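Local coordinates for protein diaminopimelate decarboxylase (PDB 4XG1) that probably catalyses the pyridoxal phosphate-dependent decarboxylation of meso-2,6-diaminopimelate to L-lysine, the last step of lysine biosynthesis, as a homodimer, at residues A44-A49 and P253-M257; A138-K144 and E190-I194. One frame throughout, in Å; residues are numbered along the deposited sequence.

Contact 1. Residues A44-A49 and P253-M257; sequences AFDSAA and PAEYM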
loop_
_atom_site.group_PDB
_atom_site.type_symbol
_atom_site.label_atom_id
_atom_site.label_comp_id
_atom_site.label_asym_id
_atom_site.label_seq_id
_atom_site.Cartn_x
_atom_site.Cartn_y
_atom_site.Cartn_z
ATOM N N ALA B 44 -3.971 -9.036 28.613
ATOM C CA ALA B 44 -3.210 -10.283 28.618
ATOM C C ALA B 44 -1.730 -9.998 28.707
ATOM O O ALA B 44 -1.058 -10.612 29.526
ATOM C CB ALA B 44 -3.502 -11.106 27.396
ATOM N N PHE B 45 -1.246 -9.007 27.964
ATOM C CA PHE B 45 0.147 -8.601 28.058
ATOM C C PHE B 45 0.493 -7.878 29.364
ATOM O O PHE B 45 1.536 -8.108 29.975
ATOM C CB PHE B 45 0.512 -7.619 26.921
ATOM C CG PHE B 45 1.033 -8.271 25.656
ATOM C CD1 PHE B 45 2.328 -8.678 25.589
ATOM C CD2 PHE B 45 0.218 -8.439 24.540
ATOM C CE1 PHE B 45 2.826 -9.280 24.454
ATOM C CE2 PHE B 45 0.696 -9.051 23.401
ATOM C CZ PHE B 45 2.023 -9.470 23.364
ATOM N N ASP B 46 -0.351 -6.926 29.748
ATOM C CA ASP B 46 -0.063 -6.068 30.880
ATOM C C ASP B 46 -0.088 -6.843 32.198
ATOM O O ASP B 46 0.846 -6.773 32.991
ATOM C CB ASP B 46 -1.080 -4.959 30.944
ATOM C CG ASP B 46 -0.747 -3.930 31.992
ATOM O OD1 ASP B 46 0.346 -3.322 31.896
ATOM O OD2 ASP B 46 -1.623 -3.728 32.880
ATOM N N SER B 47 -1.143 -7.610 32.407
ATOM C CA SER B 47 -1.286 -8.409 33.618
ATOM C C SER B 47 -0.083 -9.324 33.748
ATOM O O SER B 47 0.647 -9.262 34.755
ATOM C CB SER B 47 -2.561 -9.252 33.579
ATOM O OG SER B 47 -3.681 -8.413 33.627
ATOM N N ALA B 48 0.147 -10.133 32.713
ATOM C CA ALA B 48 1.197 -11.124 32.734
ATOM C C ALA B 48 2.539 -10.544 33.143
ATOM O O ALA B 48 3.352 -11.251 33.722
ATOM C CB ALA B 48 1.293 -11.814 31.403
ATOM N N ALA B 49 2.773 -9.265 32.883
ATOM C CA ALA B 49 3.991 -8.634 33.353
ATOM C C ALA B 49 3.925 -8.270 34.848
ATOM O O ALA B 49 4.969 -8.141 35.518
ATOM C CB ALA B 49 4.296 -7.411 32.533
ATOM N N PRO B 253 0.363 -14.331 24.628
ATOM C CA PRO B 253 1.067 -13.263 25.318
ATOM C C PRO B 253 1.466 -13.573 26.757
ATOM O O PRO B 253 2.606 -13.290 27.158
ATOM C CB PRO B 253 0.078 -12.113 25.312
ATOM C CG PRO B 253 -0.889 -12.408 24.251
ATOM C CD PRO B 253 -0.796 -13.841 23.867
ATOM N N ALA B 254 0.531 -14.141 27.530
ATOM C CA ALA B 254 0.805 -14.569 28.916
ATOM C C ALA B 254 2.070 -15.433 29.009
ATOM O O ALA B 254 2.990 -15.097 29.738
ATOM C CB ALA B 254 -0.382 -15.342 29.463
ATOM N N GLU B 255 2.109 -16.518 28.241
ATOM C CA GLU B 255 3.265 -17.454 28.213
ATOM C C GLU B 255 4.583 -16.801 27.797
ATOM O O GLU B 255 5.651 -17.036 28.397
ATOM C CB GLU B 255 2.983 -18.573 27.234
ATOM C CG GLU B 255 1.667 -19.286 27.493
ATOM C CD GLU B 255 1.087 -20.003 26.285
ATOM O OE1 GLU B 255 1.735 -20.024 25.217
ATOM O OE2 GLU B 255 -0.034 -20.557 26.403
ATOM N N TYR B 256 4.500 -15.985 26.753
ATOM C CA TYR B 256 5.636 -15.225 26.273
ATOM C C TYR B 256 6.184 -14.338 27.342
ATOM O O TYR B 256 7.417 -14.248 27.520
ATOM C CB TYR B 256 5.196 -14.392 25.048
ATOM C CG TYR B 256 5.916 -13.076 24.756
ATOM C CD1 TYR B 256 7.069 -13.049 24.008
ATOM C CD2 TYR B 256 5.402 -11.861 25.170
ATOM C CE1 TYR B 256 7.704 -11.833 23.676
ATOM C CE2 TYR B 256 6.048 -10.657 24.857
ATOM C CZ TYR B 256 7.186 -10.650 24.091
ATOM O OH TYR B 256 7.829 -9.462 23.754
ATOM N N MET B 257 5.292 -13.644 28.042
ATOM C CA MET B 257 5.721 -12.716 29.088
ATOM C C MET B 257 6.358 -13.434 30.314
ATOM O O MET B 257 7.449 -13.080 30.752
ATOM C CB MET B 257 4.544 -11.912 29.563
ATOM C CG MET B 257 4.914 -10.776 30.448
ATOM S SD MET B 257 5.791 -9.428 29.691
ATOM C CE MET B 257 4.545 -8.990 28.447
#

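Contact 2. Residues A138-K144 and E190-I194; sequences AKALNVK and EFLEI. With K (potassium ion), chain O.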
loop_
_atom_site.group_PDB
_atom_site.type_symbol
_atom_site.label_atom_id
_atom_site.label_comp_id
_atom_site.label_asym_id
_atom_site.label_seq_id
_atom_site.Cartn_x
_atom_site.Cartn_y
_atom_site.Cartn_z
ATOM N N ALA B 138 18.538 18.466 19.662
ATOM C CA ALA B 138 18.413 18.641 21.122
ATOM C C ALA B 138 19.210 19.864 21.596
ATOM O O ALA B 138 18.771 20.646 22.439
ATOM C CB ALA B 138 18.931 17.413 21.818
ATOM N N LYS B 139 20.393 20.007 21.018
ATOM C CA LYS B 139 21.266 21.114 21.287
ATOM C C LYS B 139 20.520 22.384 20.934
ATOM O O LYS B 139 20.344 23.253 21.779
ATOM C CB LYS B 139 22.543 20.969 20.448
ATOM C CG LYS B 139 23.630 21.986 20.744
ATOM C CD LYS B 139 24.752 21.959 19.732
ATOM C CE LYS B 139 25.601 23.229 19.764
ATOM N NZ LYS B 139 26.312 23.481 18.476
ATOM N N ALA B 140 20.041 22.474 19.699
ATOM C CA ALA B 140 19.355 23.674 19.259
ATOM C C ALA B 140 18.147 24.041 20.139
ATOM O O ALA B 140 17.773 25.200 20.183
ATOM C CB ALA B 140 18.942 23.545 17.806
ATOM N N LEU B 141 17.524 23.071 20.798
ATOM C CA LEU B 141 16.379 23.336 21.661
ATOM C C LEU B 141 16.791 23.433 23.096
ATOM O O LEU B 141 15.945 23.573 23.967
ATOM C CB LEU B 141 15.329 22.192 21.548
ATOM C CG LEU B 141 14.552 22.003 20.234
ATOM C CD1 LEU B 141 13.689 20.743 20.328
ATOM C CD2 LEU B 141 13.694 23.213 19.885
ATOM N N ASN B 142 18.077 23.268 23.353
ATOM C CA ASN B 142 18.587 23.159 24.710
ATOM C C ASN B 142 17.847 22.194 25.632
ATOM O O ASN B 142 17.547 22.520 26.785
ATOM C CB ASN B 142 18.745 24.546 25.335
ATOM C CG ASN B 142 20.185 24.877 25.598
ATOM O OD1 ASN B 142 20.820 24.221 26.403
ATOM N ND2 ASN B 142 20.726 25.851 24.872
ATOM N N VAL B 143 17.604 20.981 25.148
ATOM C CA VAL B 143 17.117 19.892 26.013
ATOM C C VAL B 143 18.080 18.722 25.935
ATOM O O VAL B 143 19.005 18.733 25.140
ATOM C CB VAL B 143 15.701 19.388 25.623
ATOM C CG1 VAL B 143 14.646 20.403 26.027
ATOM C CG2 VAL B 143 15.619 19.067 24.125
ATOM N N LYS B 144 17.813 17.707 26.744
ATOM C CA LYS B 144 18.540 16.457 26.687
ATOM C C LYS B 144 17.662 15.287 26.198
ATOM O O LYS B 144 16.656 14.925 26.833
ATOM C CB LYS B 144 19.120 16.145 28.055
ATOM C CG LYS B 144 20.365 16.962 28.347
ATOM C CD LYS B 144 21.135 16.397 29.523
ATOM C CE LYS B 144 22.556 16.937 29.537
ATOM N NZ LYS B 144 23.368 16.312 30.614
ATOM N N GLU B 190 26.556 15.449 24.475
ATOM C CA GLU B 190 26.219 16.312 25.596
ATOM C C GLU B 190 24.743 16.419 25.747
ATOM O O GLU B 190 24.227 16.402 26.857
ATOM C CB GLU B 190 26.748 17.709 25.355
ATOM C CG GLU B 190 27.045 18.514 26.604
ATOM C CD GLU B 190 27.416 19.948 26.244
ATOM O OE1 GLU B 190 27.808 20.198 25.074
ATOM O OE2 GLU B 190 27.309 20.826 27.123
ATOM N N PHE B 191 24.064 16.535 24.599
ATOM C CA PHE B 191 22.621 16.737 24.551
ATOM C C PHE B 191 21.816 15.448 24.381
ATOM O O PHE B 191 20.599 15.501 24.174
ATOM C CB PHE B 191 22.316 17.802 23.504
ATOM C CG PHE B 191 22.794 19.157 23.925
ATOM C CD1 PHE B 191 22.063 19.889 24.858
ATOM C CD2 PHE B 191 24.012 19.662 23.483
ATOM C CE1 PHE B 191 22.509 21.123 25.283
ATOM C CE2 PHE B 191 24.465 20.898 23.911
ATOM C CZ PHE B 191 23.709 21.632 24.810
ATOM N N LEU B 192 22.484 14.303 24.560
ATOM C CA LEU B 192 21.812 13.018 24.646
ATOM C C LEU B 192 21.919 12.487 26.018
ATOM O O LEU B 192 22.868 12.788 26.713
ATOM C CB LEU B 192 22.461 12.012 23.703
ATOM C CG LEU B 192 22.661 12.437 22.253
ATOM C CD1 LEU B 192 23.175 11.253 21.450
ATOM C CD2 LEU B 192 21.386 12.994 21.631
ATOM N N GLU B 193 21.000 11.620 26.393
ATOM C CA GLU B 193 21.024 11.028 27.673
ATOM C C GLU B 193 20.604 9.578 27.547
ATOM O O GLU B 193 19.428 9.254 27.348
ATOM C CB GLU B 193 20.105 11.774 28.629
ATOM C CG GLU B 193 20.127 11.199 30.045
ATOM C CD GLU B 193 19.168 11.889 31.001
ATOM O OE1 GLU B 193 18.732 13.029 30.710
ATOM O OE2 GLU B 193 18.881 11.295 32.058
ATOM N N ILE B 194 21.555 8.693 27.769
ATOM C CA ILE B 194 21.311 7.276 27.651
ATOM C C ILE B 194 20.317 6.794 28.694
ATOM O O ILE B 194 20.570 6.889 29.893
ATOM C CB ILE B 194 22.629 6.511 27.773
ATOM C CG1 ILE B 194 23.546 6.883 26.599
ATOM C CG2 ILE B 194 22.368 5.018 27.808
ATOM C CD1 ILE B 194 25.028 6.587 26.794
HETATM K K K O . 25.238 11.288 27.631
HETATM O O HOH W 1 24.244 9.450 29.257
#

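Contact 1. Residues A44-A49 and P253-M257
Pro-253 and Met-257 both lean on the helix that carries Phe-45, and they are tied to each other by the backbone bond from Met-257 N to Pro-253 O, 2.8 Å long, in the opening turn of helix 253-262. This is helix-to-helix packing on the outside of a TIM barrel. Helices 35-49 and 253-262 lead into strands 54-59 and 270-273, which are neighbours in the parallel barrel sheet. The two segment axes come within 8.4 Å and cross at -34°. No hydrogen bond links them; the join is apolar.

The Phe-45 ring carries much of it. Pro-253 CB sits over the middle of one ring face, 3.6 Å from the centroid and 10° off the normal, a close CH-pi contact. Round the edge of the same ring come Tyr-256 and Met-257. Tyr-256 CE2 lies 3.5 Å from Phe-45 CE1, the two ring planes standing 78° apart in an oblique pairing. Phe-45 also meets Ile-56 of strand 54-59 and Pro-275 in the predicted cofactor-binding loop, while Tyr-256 and Met-257 rest on Phe-273 of strand 270-273.

Further along, Met-257 packs between the two helices, against Ala-48 and Ala-49. Met-257 CB meets Ala-48 CB at 3.7 Å, and Met-257 SD lies 3.8 Å from Ala-49 CB; the small alanines let the thioether in close. Because the chain of Met-257 bends at both chi2 and chi3, the terminal methyl folds back toward Phe-45, where Met-257 CE touches Phe-45 CD1 at 3.6 Å and Phe-45 O at 3.5 Å.

Contact 2. Residues A138-K144 and E190-I194
A Schellman motif ends helix 128-140, and the ring of Phe-191 lies against this last turn. Two bonds fold the chain back: Asn-142 N to Lys-139 O at 2.8 Å and Val-143 N to Ala-138 O at 3.0 Å, with Asn-142 at positive phi.

Lys-139 CA stands over one face of the Phe-191 ring, 3.8 Å from the centroid and 15° off the normal, a CH-pi contact. With CG of Lys-139 anti to the backbone N (chi1 -173°), the lysine's aliphatic start runs along the CD2 and CE2 side of the ring before its extended chain leads the amine away. Oxygens gather at the ring edge instead. Val-143 O comes 3.3 Å from Phe-191 CD1, and Asn-142 OD1 is near CE1, its amide plane turned 83° from the ring; the slightly positive ring hydrogens probably suit both.

In the barrel this is where the helix hands over to strand 145-152, which pairs in parallel with strand 192-198; Phe-191 and Glu-193 both make backbone bonds with Ala-145. Just ahead of that ladder, Lys-144 CA gives a CA-H...O contact of 3.4 Å to Phe-191 O, which Ala-138 CB also touches. Asn-135 OD1 holds Phe-191 N from the preceding helical turn.

Lys-144 stretches along the partner backbone so that CE meets Glu-190 O at 3.2 Å, without a salt bridge to Glu-190 or Glu-193. Beyond it a potassium ion is bound by Leu-192 O at 3.0 Å, by Leu-189 O and Ser-187 O, and by a water that accepts a bond from Ile-194 N.

How the contacts relate
Both contacts, with all four segments, belong to the pyridoxal-binding TIM barrel domain, yet they are well separated: the centres are about 35 Å apart and the nearest atoms about 21 Å. Along the chain contact 2 is nested inside contact 1. Residues 44-49 come first, then 138-144 and 190-194, and 253-257 last. Contact 1 thus joins an early barrel helix to a late one, beside the seam where strands 54-59 and 270-273 close the ring, and the side chain of Phe-45 is about 7 Å from the bound pyridoxal phosphate-lysine. Contact 2 lies where strand 192-198 begins; TIM-barrel active sites sit at the C-terminal strand ends, consistent with its remoteness from the cofactor.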